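Local coordinates for protein transmembrane oligosaccharyl transferase (Archaeoglobus fulgidus, PDB 3WAJ) that is an archaeal membrane protein of the STT3 oligosaccharyl transferase family, combining a many-helix N-terminal region with a C-terminal region of mixed helices and strands, at residues T38-L43 with Q502-L507; F231-A236 with A241-L246; A797-K800 with T806-Y809. One frame throughout, in Å; residues are numbered along the deposited sequence.

Going along the chain from the N terminus, 38-43 comes first, in the loop between helices 33-36 and 47-60, but contact 1 closes only when helix 501-513 arrives, 459 residues on. Everything between is largely helical, and contact 2 falls within this long excursion: a short local closure joining helix 221-234 to the next helix, 243-261. Contact 3 follows in series, as a hairpin of strands 792-800 and 806-814 in the peripheral domain. Contact 1 thus ties the STT3 N-terminal part to the AglB core domain, whereas contacts 2 and 3 are each internal to one part. The centres of contacts 2 and 3 lie about 78 Å apart, on opposite sides of the chain's centre.

Contact 1: T38-L43 with Q502-L507; sequences TWTVRL and QWYDAL
Tyr504 swings its ring out from helix 501-513 with CG anti to the backbone N (chi1 -176°), and Thr40 meets it with OG1 likewise trans, which leaves CG2 in the crowded position between N and the carbonyl carbon. That choice turns the methyl onto the phenol: Thr40 CG2 stands 4.0 Å from the centroid of the Tyr504 ring, only 10° off its normal, a CH-pi contact over the centre of the face. The two side chains come from opposite directions, so the hydroxyl of one reaches the far end of the other, with Thr40 OG1 3.2 Å from Tyr504 OH. The firmer polar partner of Thr40 OG1 is Arg106, on helix 102-118, which also holds the carbonyl of Val41. Threonine suits the site because it offers a methyl to the ring and a hydroxyl to the arginine; the long, flat tyrosine spans from helix to loop and presents a face to that methyl.

Trp39 slides past the root of the tyrosine, which the rim of its broad indole covers. Its CZ3 touches Tyr504 CB at 3.5 Å, and the six-membered ring and the phenol form an oblique aromatic pair, inclined at 51° with centroids 5.7 Å apart.

The extended Arg42 adds a second tie, its guanidinium bonding to carbonyls of Ala496, Gly498 and Pro499 just ahead of helix 501-513. Further on in the chain, helix 47-60 begins with the zinc ligand Asp47. Tyr504 also packs on Trp49 of that helix and on Val560 of helix 554-561, so it bridges the STT3 N-terminal part and the AglB core.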
ATOM      1  N   THR A  38       9.700  18.354   4.644  1.00 45.19           N
ATOM      2  CA  THR A  38       8.738  19.383   5.022  1.00 45.37           C
ATOM      3  C   THR A  38       8.705  19.510   6.525  1.00 45.83           C
ATOM      4  O   THR A  38       9.744  19.443   7.192  1.00 48.30           O
ATOM      5  CB  THR A  38       7.317  19.011   4.627  1.00 47.55           C
ATOM      6  OG1 THR A  38       7.332  17.886   3.740  1.00 59.69           O
ATOM      7  CG2 THR A  38       6.594  20.187   3.996  1.00 42.96           C
ATOM      8  N   TRP A  39       7.491  19.650   7.055  1.00 40.43           N
ATOM      9  CA  TRP A  39       7.284  19.839   8.485  1.00 41.10           C
ATOM     10  C   TRP A  39       7.873  18.682   9.301  1.00 38.12           C
ATOM     11  O   TRP A  39       8.139  18.842  10.484  1.00 42.24           O
ATOM     12  CB  TRP A  39       5.794  20.043   8.789  1.00 41.66           C
ATOM     13  CG  TRP A  39       4.902  19.362   7.799  1.00 44.76           C
ATOM     14  CD1 TRP A  39       4.359  19.907   6.668  1.00 42.51           C
ATOM     15  CD2 TRP A  39       4.456  17.998   7.845  1.00 38.39           C
ATOM     16  NE1 TRP A  39       3.595  18.965   6.012  1.00 43.03           N
ATOM     17  CE2 TRP A  39       3.637  17.785   6.712  1.00 39.61           C
ATOM     18  CE3 TRP A  39       4.669  16.938   8.734  1.00 29.55           C
ATOM     19  CZ2 TRP A  39       3.033  16.544   6.438  1.00 42.06           C
ATOM     20  CZ3 TRP A  39       4.066  15.720   8.476  1.00 34.59           C
ATOM     21  CH2 TRP A  39       3.264  15.524   7.328  1.00 36.99           C
ATOM     22  N   THR A  40       8.072  17.532   8.659  1.00 32.54           N
ATOM     23  CA  THR A  40       8.850  16.432   9.233  1.00 38.82           C
ATOM     24  C   THR A  40       9.574  15.774   8.066  1.00 37.74           C
ATOM     25  O   THR A  40       9.396  16.204   6.926  1.00 38.88           O
ATOM     26  CB  THR A  40       7.934  15.394   9.913  1.00 38.68           C
ATOM     27  OG1 THR A  40       8.692  14.580  10.814  1.00 43.56           O
ATOM     28  CG2 THR A  40       7.279  14.496   8.865  1.00 29.91           C
ATOM     29  N   VAL A  41      10.391  14.750   8.309  1.00 38.16           N
ATOM     30  CA  VAL A  41      10.891  14.000   7.158  1.00 33.48           C
ATOM     31  C   VAL A  41       9.890  12.903   6.895  1.00 38.89           C
ATOM     32  O   VAL A  41       9.593  12.064   7.752  1.00 40.26           O
ATOM     33  CB  VAL A  41      12.371  13.509   7.254  1.00 50.13           C
ATOM     34  CG1 VAL A  41      12.761  13.249   8.653  1.00 54.24           C
ATOM     35  CG2 VAL A  41      12.612  12.262   6.356  1.00 37.06           C
ATOM     36  N   ARG A  42       9.357  12.942   5.688  1.00 40.33           N
ATOM     37  CA  ARG A  42       8.071  12.351   5.400  1.00 41.08           C
ATOM     38  C   ARG A  42       8.242  11.291   4.325  1.00 39.76           C
ATOM     39  O   ARG A  42       8.363  11.610   3.147  1.00 41.36           O
ATOM     40  CB  ARG A  42       7.137  13.480   4.952  1.00 38.41           C
ATOM     41  CG  ARG A  42       5.821  13.067   4.399  1.00 38.75           C
ATOM     42  CD  ARG A  42       5.028  14.287   3.955  1.00 36.18           C
ATOM     43  NE  ARG A  42       3.735  13.858   3.436  1.00 38.61           N
ATOM     44  CZ  ARG A  42       3.398  13.910   2.160  1.00 48.87           C
ATOM     45  NH1 ARG A  42       4.252  14.419   1.277  1.00 47.82           N
ATOM     46  NH2 ARG A  42       2.206  13.470   1.776  1.00 51.14           N
ATOM     47  N   LEU A  43       8.285  10.032   4.758  1.00 40.88           N
ATOM     48  CA  LEU A  43       8.425   8.883   3.867  1.00 40.94           C
ATOM     49  C   LEU A  43       7.123   8.731   3.092  1.00 33.73           C
ATOM     50  O   LEU A  43       6.072   9.154   3.562  1.00 34.24           O
ATOM     51  CB  LEU A  43       8.726   7.599   4.675  1.00 44.92           C
ATOM     52  CG  LEU A  43      10.020   7.564   5.502  1.00 43.54           C
ATOM     53  CD1 LEU A  43      10.124   6.288   6.354  1.00 36.23           C
ATOM     54  CD2 LEU A  43      11.245   7.700   4.608  1.00 41.99           C
ATOM     55  N   GLN A 502      -2.076  16.724   9.230  1.00 36.48           N
ATOM     56  CA  GLN A 502      -3.133  16.428  10.193  1.00 32.80           C
ATOM     57  C   GLN A 502      -2.962  15.038  10.798  1.00 36.30           C
ATOM     58  O   GLN A 502      -2.980  14.878  12.025  1.00 35.39           O
ATOM     59  CB  GLN A 502      -4.516  16.565   9.550  1.00 28.45           C
ATOM     60  CG  GLN A 502      -4.877  17.986   9.161  1.00 30.27           C
ATOM     61  CD  GLN A 502      -4.707  18.226   7.685  1.00 36.28           C
ATOM     62  OE1 GLN A 502      -3.822  17.645   7.053  1.00 41.97           O
ATOM     63  NE2 GLN A 502      -5.577  19.061   7.110  1.00 34.13           N
ATOM     64  N   TRP A 503      -2.793  14.044   9.927  1.00 28.14           N
ATOM     65  CA  TRP A 503      -2.546  12.660  10.346  1.00 32.70           C
ATOM     66  C   TRP A 503      -1.250  12.494  11.124  1.00 33.61           C
ATOM     67  O   TRP A 503      -1.220  11.864  12.180  1.00 35.63           O
ATOM     68  CB  TRP A 503      -2.467  11.755   9.128  1.00 27.75           C
ATOM     69  CG  TRP A 503      -3.703  10.969   8.830  1.00 27.69           C
ATOM     70  CD1 TRP A 503      -4.573  11.160   7.782  1.00 26.99           C
ATOM     71  CD2 TRP A 503      -4.194   9.831   9.557  1.00 26.34           C
ATOM     72  NE1 TRP A 503      -5.572  10.212   7.819  1.00 29.46           N
ATOM     73  CE2 TRP A 503      -5.360   9.380   8.893  1.00 22.53           C
ATOM     74  CE3 TRP A 503      -3.752   9.143  10.702  1.00 27.52           C
ATOM     75  CZ2 TRP A 503      -6.101   8.289   9.342  1.00 26.56           C
ATOM     76  CZ3 TRP A 503      -4.470   8.053  11.146  1.00 19.86           C
ATOM     77  CH2 TRP A 503      -5.643   7.632  10.471  1.00 26.54           C
ATOM     78  N   TYR A 504      -0.165  13.044  10.599  1.00 31.18           N
ATOM     79  CA  TYR A 504       1.115  12.873  11.273  1.00 32.17           C
ATOM     80  C   TYR A 504       1.067  13.479  12.666  1.00 34.39           C
ATOM     81  O   TYR A 504       1.567  12.875  13.623  1.00 38.63           O
ATOM     82  CB  TYR A 504       2.283  13.445  10.457  1.00 32.46           C
ATOM     83  CG  TYR A 504       3.631  13.195  11.099  1.00 36.61           C
ATOM     84  CD1 TYR A 504       4.365  12.046  10.805  1.00 27.90           C
ATOM     85  CD2 TYR A 504       4.168  14.111  12.010  1.00 37.35           C
ATOM     86  CE1 TYR A 504       5.601  11.811  11.406  1.00 37.97           C
ATOM     87  CE2 TYR A 504       5.403  13.888  12.619  1.00 38.33           C
ATOM     88  CZ  TYR A 504       6.114  12.743  12.315  1.00 46.22           C
ATOM     89  OH  TYR A 504       7.327  12.550  12.921  1.00 45.98           O
ATOM     90  N   ASP A 505       0.453  14.657  12.800  1.00 34.44           N
ATOM     91  CA  ASP A 505       0.369  15.303  14.123  1.00 34.88           C
ATOM     92  C   ASP A 505      -0.560  14.550  15.061  1.00 34.69           C
ATOM     93  O   ASP A 505      -0.282  14.429  16.255  1.00 40.07           O
ATOM     94  CB  ASP A 505      -0.063  16.771  14.012  1.00 35.55           C
ATOM     95  CG  ASP A 505       1.037  17.662  13.480  1.00 39.46           C
ATOM     96  OD1 ASP A 505       2.184  17.179  13.410  1.00 38.47           O
ATOM     97  OD2 ASP A 505       0.756  18.839  13.136  1.00 42.06           O
ATOM     98  N   ALA A 506      -1.661  14.042  14.515  1.00 25.46           N
ATOM     99  CA  ALA A 506      -2.607  13.274  15.320  1.00 28.62           C
ATOM    100  C   ALA A 506      -1.905  12.065  15.951  1.00 30.04           C
ATOM    101  O   ALA A 506      -2.064  11.781  17.131  1.00 30.54           O
ATOM    102  CB  ALA A 506      -3.808  12.831  14.481  1.00 28.41           C
ATOM    103  N   LEU A 507      -1.094  11.374  15.161  1.00 31.49           N
ATOM    104  CA  LEU A 507      -0.393  10.188  15.651  1.00 35.31           C
ATOM    105  C   LEU A 507       0.742  10.508  16.631  1.00 37.60           C
ATOM    106  O   LEU A 507       0.895   9.805  17.626  1.00 35.17           O
ATOM    107  CB  LEU A 507       0.097   9.335  14.479  1.00 29.98           C
ATOM    108  CG  LEU A 507      -1.112   8.943  13.647  1.00 29.92           C
ATOM    109  CD1 LEU A 507      -0.701   8.231  12.377  1.00 25.97           C
ATOM    110  CD2 LEU A 507      -2.042   8.086  14.504  1.00 28.75           C
TER

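Contact 2: F231-A236 with A241-L246; sequences FAFVLA and ADRKNL
The Phe233 ring carries the aliphatic part of Arg243 on one face, with Leu246 CD2 at its edge, while the Arg243 guanidinium has Ala236 CB over one face, Ala241 O over the opposite one, and Ala232 O at its edge. These groups lie at the turn of a helical hairpin, where helix 221-234 ends and helix 243-261 begins after a short loop. Arg243 CD sits 3.8 Å from the centroid of the Phe233 ring, almost on its normal, making a CH-pi contact. The bend at chi3 (-120°) then leads the guanidinium off the ring, their planes 72° apart, so the flat groups do not stack. An arginine fits here by being apolar along its chain and charged at its end: NH1 forms a salt bridge with Glu298 of helix 278-303. Phe233 in turn makes an edge-to-face pair with Phe294 of that helix. Small residues let the chain come close, as Ala236 CB lies 3.3 Å from Arg243 NH2. Asp242 holds the N-cap position of the second helix, whose first turn is marked by the bond from Leu246 N to Asp242 O. One turn in, Leu246 CD2 rests 3.9 Å from Ala232 CB.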
ATOM      1  N   PHE A 231      14.163 -24.026 -24.058  1.00 58.70           N
ATOM      2  CA  PHE A 231      14.129 -23.624 -25.465  1.00 57.39           C
ATOM      3  C   PHE A 231      15.465 -23.760 -26.206  1.00 55.28           C
ATOM      4  O   PHE A 231      15.477 -24.129 -27.376  1.00 60.69           O
ATOM      5  CB  PHE A 231      13.513 -22.219 -25.624  1.00 57.93           C
ATOM      6  CG  PHE A 231      12.012 -22.197 -25.434  1.00 58.57           C
ATOM      7  CD1 PHE A 231      11.176 -22.893 -26.306  1.00 58.83           C
ATOM      8  CD2 PHE A 231      11.436 -21.496 -24.380  1.00 56.12           C
ATOM      9  CE1 PHE A 231       9.787 -22.884 -26.122  1.00 59.87           C
ATOM     10  CE2 PHE A 231      10.048 -21.486 -24.196  1.00 52.22           C
ATOM     11  CZ  PHE A 231       9.228 -22.174 -25.065  1.00 51.71           C
ATOM     12  N   ALA A 232      16.582 -23.482 -25.533  1.00 51.64           N
ATOM     13  CA  ALA A 232      17.906 -23.731 -26.124  1.00 50.77           C
ATOM     14  C   ALA A 232      18.118 -25.214 -26.458  1.00 53.70           C
ATOM     15  O   ALA A 232      18.937 -25.563 -27.311  1.00 58.93           O
ATOM     16  CB  ALA A 232      19.016 -23.225 -25.221  1.00 42.04           C
ATOM     17  N   PHE A 233      17.380 -26.080 -25.775  1.00 53.16           N
ATOM     18  CA  PHE A 233      17.459 -27.509 -26.037  1.00 55.07           C
ATOM     19  C   PHE A 233      16.467 -27.949 -27.120  1.00 57.94           C
ATOM     20  O   PHE A 233      16.890 -28.485 -28.143  1.00 56.81           O
ATOM     21  CB  PHE A 233      17.318 -28.325 -24.734  1.00 47.73           C
ATOM     22  CG  PHE A 233      18.607 -28.428 -23.931  1.00 47.27           C
ATOM     23  CD1 PHE A 233      19.249 -29.649 -23.772  1.00 46.30           C
ATOM     24  CD2 PHE A 233      19.177 -27.300 -23.340  1.00 46.30           C
ATOM     25  CE1 PHE A 233      20.439 -29.755 -23.035  1.00 47.45           C
ATOM     26  CE2 PHE A 233      20.375 -27.391 -22.598  1.00 42.59           C
ATOM     27  CZ  PHE A 233      21.002 -28.614 -22.445  1.00 48.44           C
ATOM     28  N   VAL A 234      15.165 -27.705 -26.936  1.00 53.12           N
ATOM     29  CA  VAL A 234      14.196 -28.171 -27.946  1.00 58.21           C
ATOM     30  C   VAL A 234      14.306 -27.434 -29.287  1.00 65.14           C
ATOM     31  O   VAL A 234      13.630 -27.791 -30.248  1.00 70.85           O
ATOM     32  CB  VAL A 234      12.734 -28.168 -27.449  1.00 51.96           C
ATOM     33  CG1 VAL A 234      12.641 -28.793 -26.067  1.00 43.37           C
ATOM     34  CG2 VAL A 234      12.187 -26.758 -27.438  1.00 56.83           C
ATOM     35  N   LEU A 235      15.166 -26.418 -29.344  1.00 64.21           N
ATOM     36  CA  LEU A 235      15.452 -25.719 -30.593  1.00 61.28           C
ATOM     37  C   LEU A 235      16.933 -25.799 -30.970  1.00 65.82           C
ATOM     38  O   LEU A 235      17.430 -24.964 -31.727  1.00 73.90           O
ATOM     39  CB  LEU A 235      14.997 -24.257 -30.514  1.00 58.49           C
ATOM     40  CG  LEU A 235      13.531 -24.070 -30.123  1.00 60.19           C
ATOM     41  CD1 LEU A 235      13.184 -22.605 -29.885  1.00 61.55           C
ATOM     42  CD2 LEU A 235      12.626 -24.661 -31.179  1.00 59.38           C
ATOM     43  N   ALA A 236      17.634 -26.811 -30.457  1.00 64.11           N
ATOM     44  CA  ALA A 236      19.064 -26.993 -30.754  1.00 65.25           C
ATOM     45  C   ALA A 236      19.351 -27.083 -32.260  1.00 70.51           C
ATOM     46  O   ALA A 236      20.492 -26.895 -32.699  1.00 73.71           O
ATOM     47  CB  ALA A 236      19.614 -28.204 -30.031  1.00 60.47           C
ATOM     48  N   ALA A 241      24.141 -22.933 -28.998  1.00 81.53           N
ATOM     49  CA  ALA A 241      24.522 -22.563 -27.642  1.00 74.19           C
ATOM     50  C   ALA A 241      25.388 -23.669 -27.089  1.00 72.58           C
ATOM     51  O   ALA A 241      25.133 -24.842 -27.365  1.00 81.28           O
ATOM     52  CB  ALA A 241      23.288 -22.383 -26.767  1.00 75.73           C
ATOM     53  N   ASP A 242      26.415 -23.308 -26.322  1.00 68.15           N
ATOM     54  CA  ASP A 242      27.225 -24.315 -25.637  1.00 64.60           C
ATOM     55  C   ASP A 242      26.389 -24.853 -24.463  1.00 70.78           C
ATOM     56  O   ASP A 242      26.580 -24.479 -23.294  1.00 72.39           O
ATOM     57  CB  ASP A 242      28.572 -23.720 -25.192  1.00 53.90           C
ATOM     58  CG  ASP A 242      29.447 -24.714 -24.430  1.00 66.06           C
ATOM     59  OD1 ASP A 242      29.120 -25.921 -24.373  1.00 75.55           O
ATOM     60  OD2 ASP A 242      30.481 -24.273 -23.887  1.00 76.24           O
ATOM     61  N   ARG A 243      25.455 -25.732 -24.811  1.00 63.65           N
ATOM     62  CA  ARG A 243      24.458 -26.239 -23.892  1.00 60.31           C
ATOM     63  C   ARG A 243      25.045 -26.892 -22.643  1.00 57.89           C
ATOM     64  O   ARG A 243      24.431 -26.840 -21.580  1.00 59.93           O
ATOM     65  CB  ARG A 243      23.541 -27.217 -24.626  1.00 62.83           C
ATOM     66  CG  ARG A 243      22.508 -26.554 -25.525  1.00 62.07           C
ATOM     67  CD  ARG A 243      21.762 -27.598 -26.356  1.00 66.41           C
ATOM     68  NE  ARG A 243      21.957 -27.360 -27.787  1.00 70.99           N
ATOM     69  CZ  ARG A 243      22.786 -28.047 -28.565  1.00 66.13           C
ATOM     70  NH1 ARG A 243      23.490 -29.051 -28.070  1.00 63.39           N
ATOM     71  NH2 ARG A 243      22.893 -27.736 -29.846  1.00 70.91           N
ATOM     72  N   LYS A 244      26.220 -27.507 -22.756  1.00 56.55           N
ATOM     73  CA  LYS A 244      26.848 -28.089 -21.566  1.00 58.75           C
ATOM     74  C   LYS A 244      27.288 -27.016 -20.563  1.00 65.14           C
ATOM     75  O   LYS A 244      27.054 -27.148 -19.357  1.00 60.27           O
ATOM     76  CB  LYS A 244      28.003 -29.034 -21.912  1.00 55.25           C
ATOM     77  CG  LYS A 244      27.542 -30.462 -22.182  1.00 64.16           C
ATOM     78  CD  LYS A 244      28.658 -31.485 -22.025  1.00 68.02           C
ATOM     79  CE  LYS A 244      29.821 -31.208 -22.967  1.00 68.80           C
ATOM     80  NZ  LYS A 244      31.013 -32.024 -22.581  1.00 73.47           N
ATOM     81  N   ASN A 245      27.913 -25.955 -21.065  1.00 62.21           N
ATOM     82  CA  ASN A 245      28.292 -24.844 -20.206  1.00 63.20           C
ATOM     83  C   ASN A 245      27.095 -23.981 -19.771  1.00 64.60           C
ATOM     84  O   ASN A 245      27.062 -23.501 -18.634  1.00 66.80           O
ATOM     85  CB  ASN A 245      29.426 -24.001 -20.834  1.00 58.56           C
ATOM     86  CG  ASN A 245      30.807 -24.624 -20.627  1.00 59.82           C
ATOM     87  OD1 ASN A 245      31.176 -25.006 -19.510  1.00 58.92           O
ATOM     88  ND2 ASN A 245      31.575 -24.734 -21.710  1.00 65.59           N
ATOM     89  N   LEU A 246      26.117 -23.799 -20.659  1.00 64.02           N
ATOM     90  CA  LEU A 246      24.880 -23.088 -20.313  1.00 59.73           C
ATOM     91  C   LEU A 246      24.258 -23.747 -19.088  1.00 61.36           C
ATOM     92  O   LEU A 246      23.790 -23.072 -18.171  1.00 62.70           O
ATOM     93  CB  LEU A 246      23.880 -23.120 -21.472  1.00 57.34           C
ATOM     94  CG  LEU A 246      22.438 -22.756 -21.107  1.00 60.77           C
ATOM     95  CD1 LEU A 246      22.355 -21.291 -20.716  1.00 69.71           C
ATOM     96  CD2 LEU A 246      21.468 -23.055 -22.230  1.00 59.57           C
TER

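Contact 3: A797-K800 with T806-Y809; sequences ATIK and TFEY
Ile799 lies over the ring of Phe807 on the buried side of this antiparallel beta hairpin, whereas its partly exposed side carries Thr798, Lys800, Thr806 and Glu808. On the tight side Ile799 CB stands 3.8 Å from the centroid of the Phe807 ring, 25° off the normal, and Ile799 CG2 touches Phe807 CZ at 3.5 Å. The ring gets there because CG of Phe807 lies between the backbone N and the carbonyl carbon (chi1 60°), tilting it back over the neighbouring strand. Branched isoleucine gives the aromatic face a broad apolar cover, and Ile799 CG1 also meets Tyr809 CB at 4.0 Å. Tyr809 carries its hydroxyl away to the carbonyl of Leu690.

The backbone pairs Ala797 with Tyr809 and Ile799 with Phe807 are both doubly hydrogen-bonded, the bond from Ile799 N to Phe807 O being nearly straight (168°). Between and beyond them sit the non-hydrogen-bonded pairs. Strand 806-814 is outermost in a four-stranded antiparallel sheet; 792-800 also pairs with 835-844. Lys800 CG only brushes Thr806 CG2 at 4.1 Å, the lysine running on extended.

Thr798 OG1 donates to Glu808 OE2, although the modelled length of 2.5 Å is doubtfully short. Glu808 OE1 takes a bond from Asn796 ND2, yet lies 3.1 Å from Ala797 O, another acceptor. The nearby carbonyl oxygen would probably raise the carboxylate's proton affinity, an effect the Asn796 bond would partly offset.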
ATOM      1  N   ALA A 797     -25.027  18.155  26.412  1.00 55.40           N
ATOM      2  CA  ALA A 797     -23.807  18.823  26.873  1.00 47.99           C
ATOM      3  C   ALA A 797     -23.084  19.453  25.687  1.00 47.39           C
ATOM      4  O   ALA A 797     -23.155  18.956  24.563  1.00 48.88           O
ATOM      5  CB  ALA A 797     -22.896  17.847  27.602  1.00 45.17           C
ATOM      6  N   THR A 798     -22.384  20.553  25.927  1.00 48.93           N
ATOM      7  CA  THR A 798     -21.633  21.179  24.842  1.00 48.69           C
ATOM      8  C   THR A 798     -20.165  20.760  24.939  1.00 48.36           C
ATOM      9  O   THR A 798     -19.575  20.770  26.028  1.00 52.43           O
ATOM     10  CB  THR A 798     -21.799  22.709  24.861  1.00 44.98           C
ATOM     11  OG1 THR A 798     -23.196  23.015  24.841  1.00 52.43           O
ATOM     12  CG2 THR A 798     -21.140  23.361  23.657  1.00 34.36           C
ATOM     13  N   ILE A 799     -19.590  20.373  23.804  1.00 46.38           N
ATOM     14  CA  ILE A 799     -18.217  19.864  23.761  1.00 42.19           C
ATOM     15  C   ILE A 799     -17.360  20.829  22.947  1.00 39.69           C
ATOM     16  O   ILE A 799     -17.793  21.291  21.898  1.00 42.32           O
ATOM     17  CB  ILE A 799     -18.165  18.458  23.122  1.00 39.65           C
ATOM     18  CG1 ILE A 799     -19.236  17.533  23.726  1.00 32.34           C
ATOM     19  CG2 ILE A 799     -16.752  17.846  23.228  1.00 43.11           C
ATOM     20  CD1 ILE A 799     -19.035  17.221  25.216  1.00 36.47           C
ATOM     21  N   LYS A 800     -16.154  21.137  23.428  1.00 45.21           N
ATOM     22  CA  LYS A 800     -15.221  21.988  22.680  1.00 45.29           C
ATOM     23  C   LYS A 800     -13.929  21.239  22.329  1.00 45.64           C
ATOM     24  O   LYS A 800     -13.269  20.669  23.203  1.00 49.27           O
ATOM     25  CB  LYS A 800     -14.873  23.244  23.475  1.00 46.01           C
ATOM     26  CG  LYS A 800     -14.130  24.326  22.677  1.00 47.76           C
ATOM     27  CD  LYS A 800     -13.781  25.510  23.583  1.00 52.04           C
ATOM     28  CE  LYS A 800     -12.999  26.587  22.851  1.00 62.48           C
ATOM     29  NZ  LYS A 800     -12.281  27.518  23.795  1.00 72.32           N
ATOM     30  N   THR A 806     -17.187  23.774  18.497  1.00 45.62           N
ATOM     31  CA  THR A 806     -18.166  23.162  19.391  1.00 46.85           C
ATOM     32  C   THR A 806     -19.187  22.297  18.652  1.00 45.46           C
ATOM     33  O   THR A 806     -19.426  22.465  17.455  1.00 42.73           O
ATOM     34  CB  THR A 806     -18.891  24.209  20.251  1.00 47.12           C
ATOM     35  OG1 THR A 806     -19.637  25.092  19.403  1.00 53.72           O
ATOM     36  CG2 THR A 806     -17.887  24.997  21.075  1.00 43.25           C
ATOM     37  N   PHE A 807     -19.783  21.365  19.388  1.00 40.85           N
ATOM     38  CA  PHE A 807     -20.894  20.570  18.881  1.00 40.26           C
ATOM     39  C   PHE A 807     -21.642  20.094  20.099  1.00 44.16           C
ATOM     40  O   PHE A 807     -21.102  20.139  21.209  1.00 49.84           O
ATOM     41  CB  PHE A 807     -20.416  19.373  18.029  1.00 42.46           C
ATOM     42  CG  PHE A 807     -19.519  18.404  18.767  1.00 43.24           C
ATOM     43  CD1 PHE A 807     -18.132  18.475  18.618  1.00 44.16           C
ATOM     44  CD2 PHE A 807     -20.051  17.426  19.607  1.00 41.25           C
ATOM     45  CE1 PHE A 807     -17.284  17.587  19.298  1.00 40.22           C
ATOM     46  CE2 PHE A 807     -19.208  16.533  20.289  1.00 42.33           C
ATOM     47  CZ  PHE A 807     -17.817  16.619  20.125  1.00 38.18           C
ATOM     48  N   GLU A 808     -22.876  19.641  19.910  1.00 48.38           N
ATOM     49  CA  GLU A 808     -23.668  19.158  21.032  1.00 43.39           C
ATOM     50  C   GLU A 808     -23.596  17.643  21.151  1.00 44.91           C
ATOM     51  O   GLU A 808     -23.796  16.923  20.162  1.00 50.45           O
ATOM     52  CB  GLU A 808     -25.127  19.609  20.890  1.00 46.62           C
ATOM     53  CG  GLU A 808     -25.337  21.095  21.124  1.00 56.32           C
ATOM     54  CD  GLU A 808     -24.898  21.530  22.514  1.00 61.99           C
ATOM     55  OE1 GLU A 808     -25.358  20.930  23.517  1.00 60.87           O
ATOM     56  OE2 GLU A 808     -24.075  22.466  22.596  1.00 61.36           O
ATOM     57  N   TYR A 809     -23.282  17.158  22.352  1.00 41.48           N
ATOM     58  CA  TYR A 809     -23.470  15.748  22.666  1.00 40.87           C
ATOM     59  C   TYR A 809     -24.921  15.561  23.091  1.00 46.81           C
ATOM     60  O   TYR A 809     -25.425  16.285  23.954  1.00 47.27           O
ATOM     61  CB  TYR A 809     -22.539  15.286  23.795  1.00 43.40           C
ATOM     62  CG  TYR A 809     -22.817  13.855  24.237  1.00 49.99           C
ATOM     63  CD1 TYR A 809     -22.213  12.784  23.594  1.00 48.47           C
ATOM     64  CD2 TYR A 809     -23.700  13.572  25.283  1.00 47.56           C
ATOM     65  CE1 TYR A 809     -22.469  11.467  23.979  1.00 44.36           C
ATOM     66  CE2 TYR A 809     -23.960  12.253  25.673  1.00 47.07           C
ATOM     67  CZ  TYR A 809     -23.337  11.210  25.014  1.00 46.66           C
ATOM     68  OH  TYR A 809     -23.575   9.904  25.376  1.00 47.42           O
TER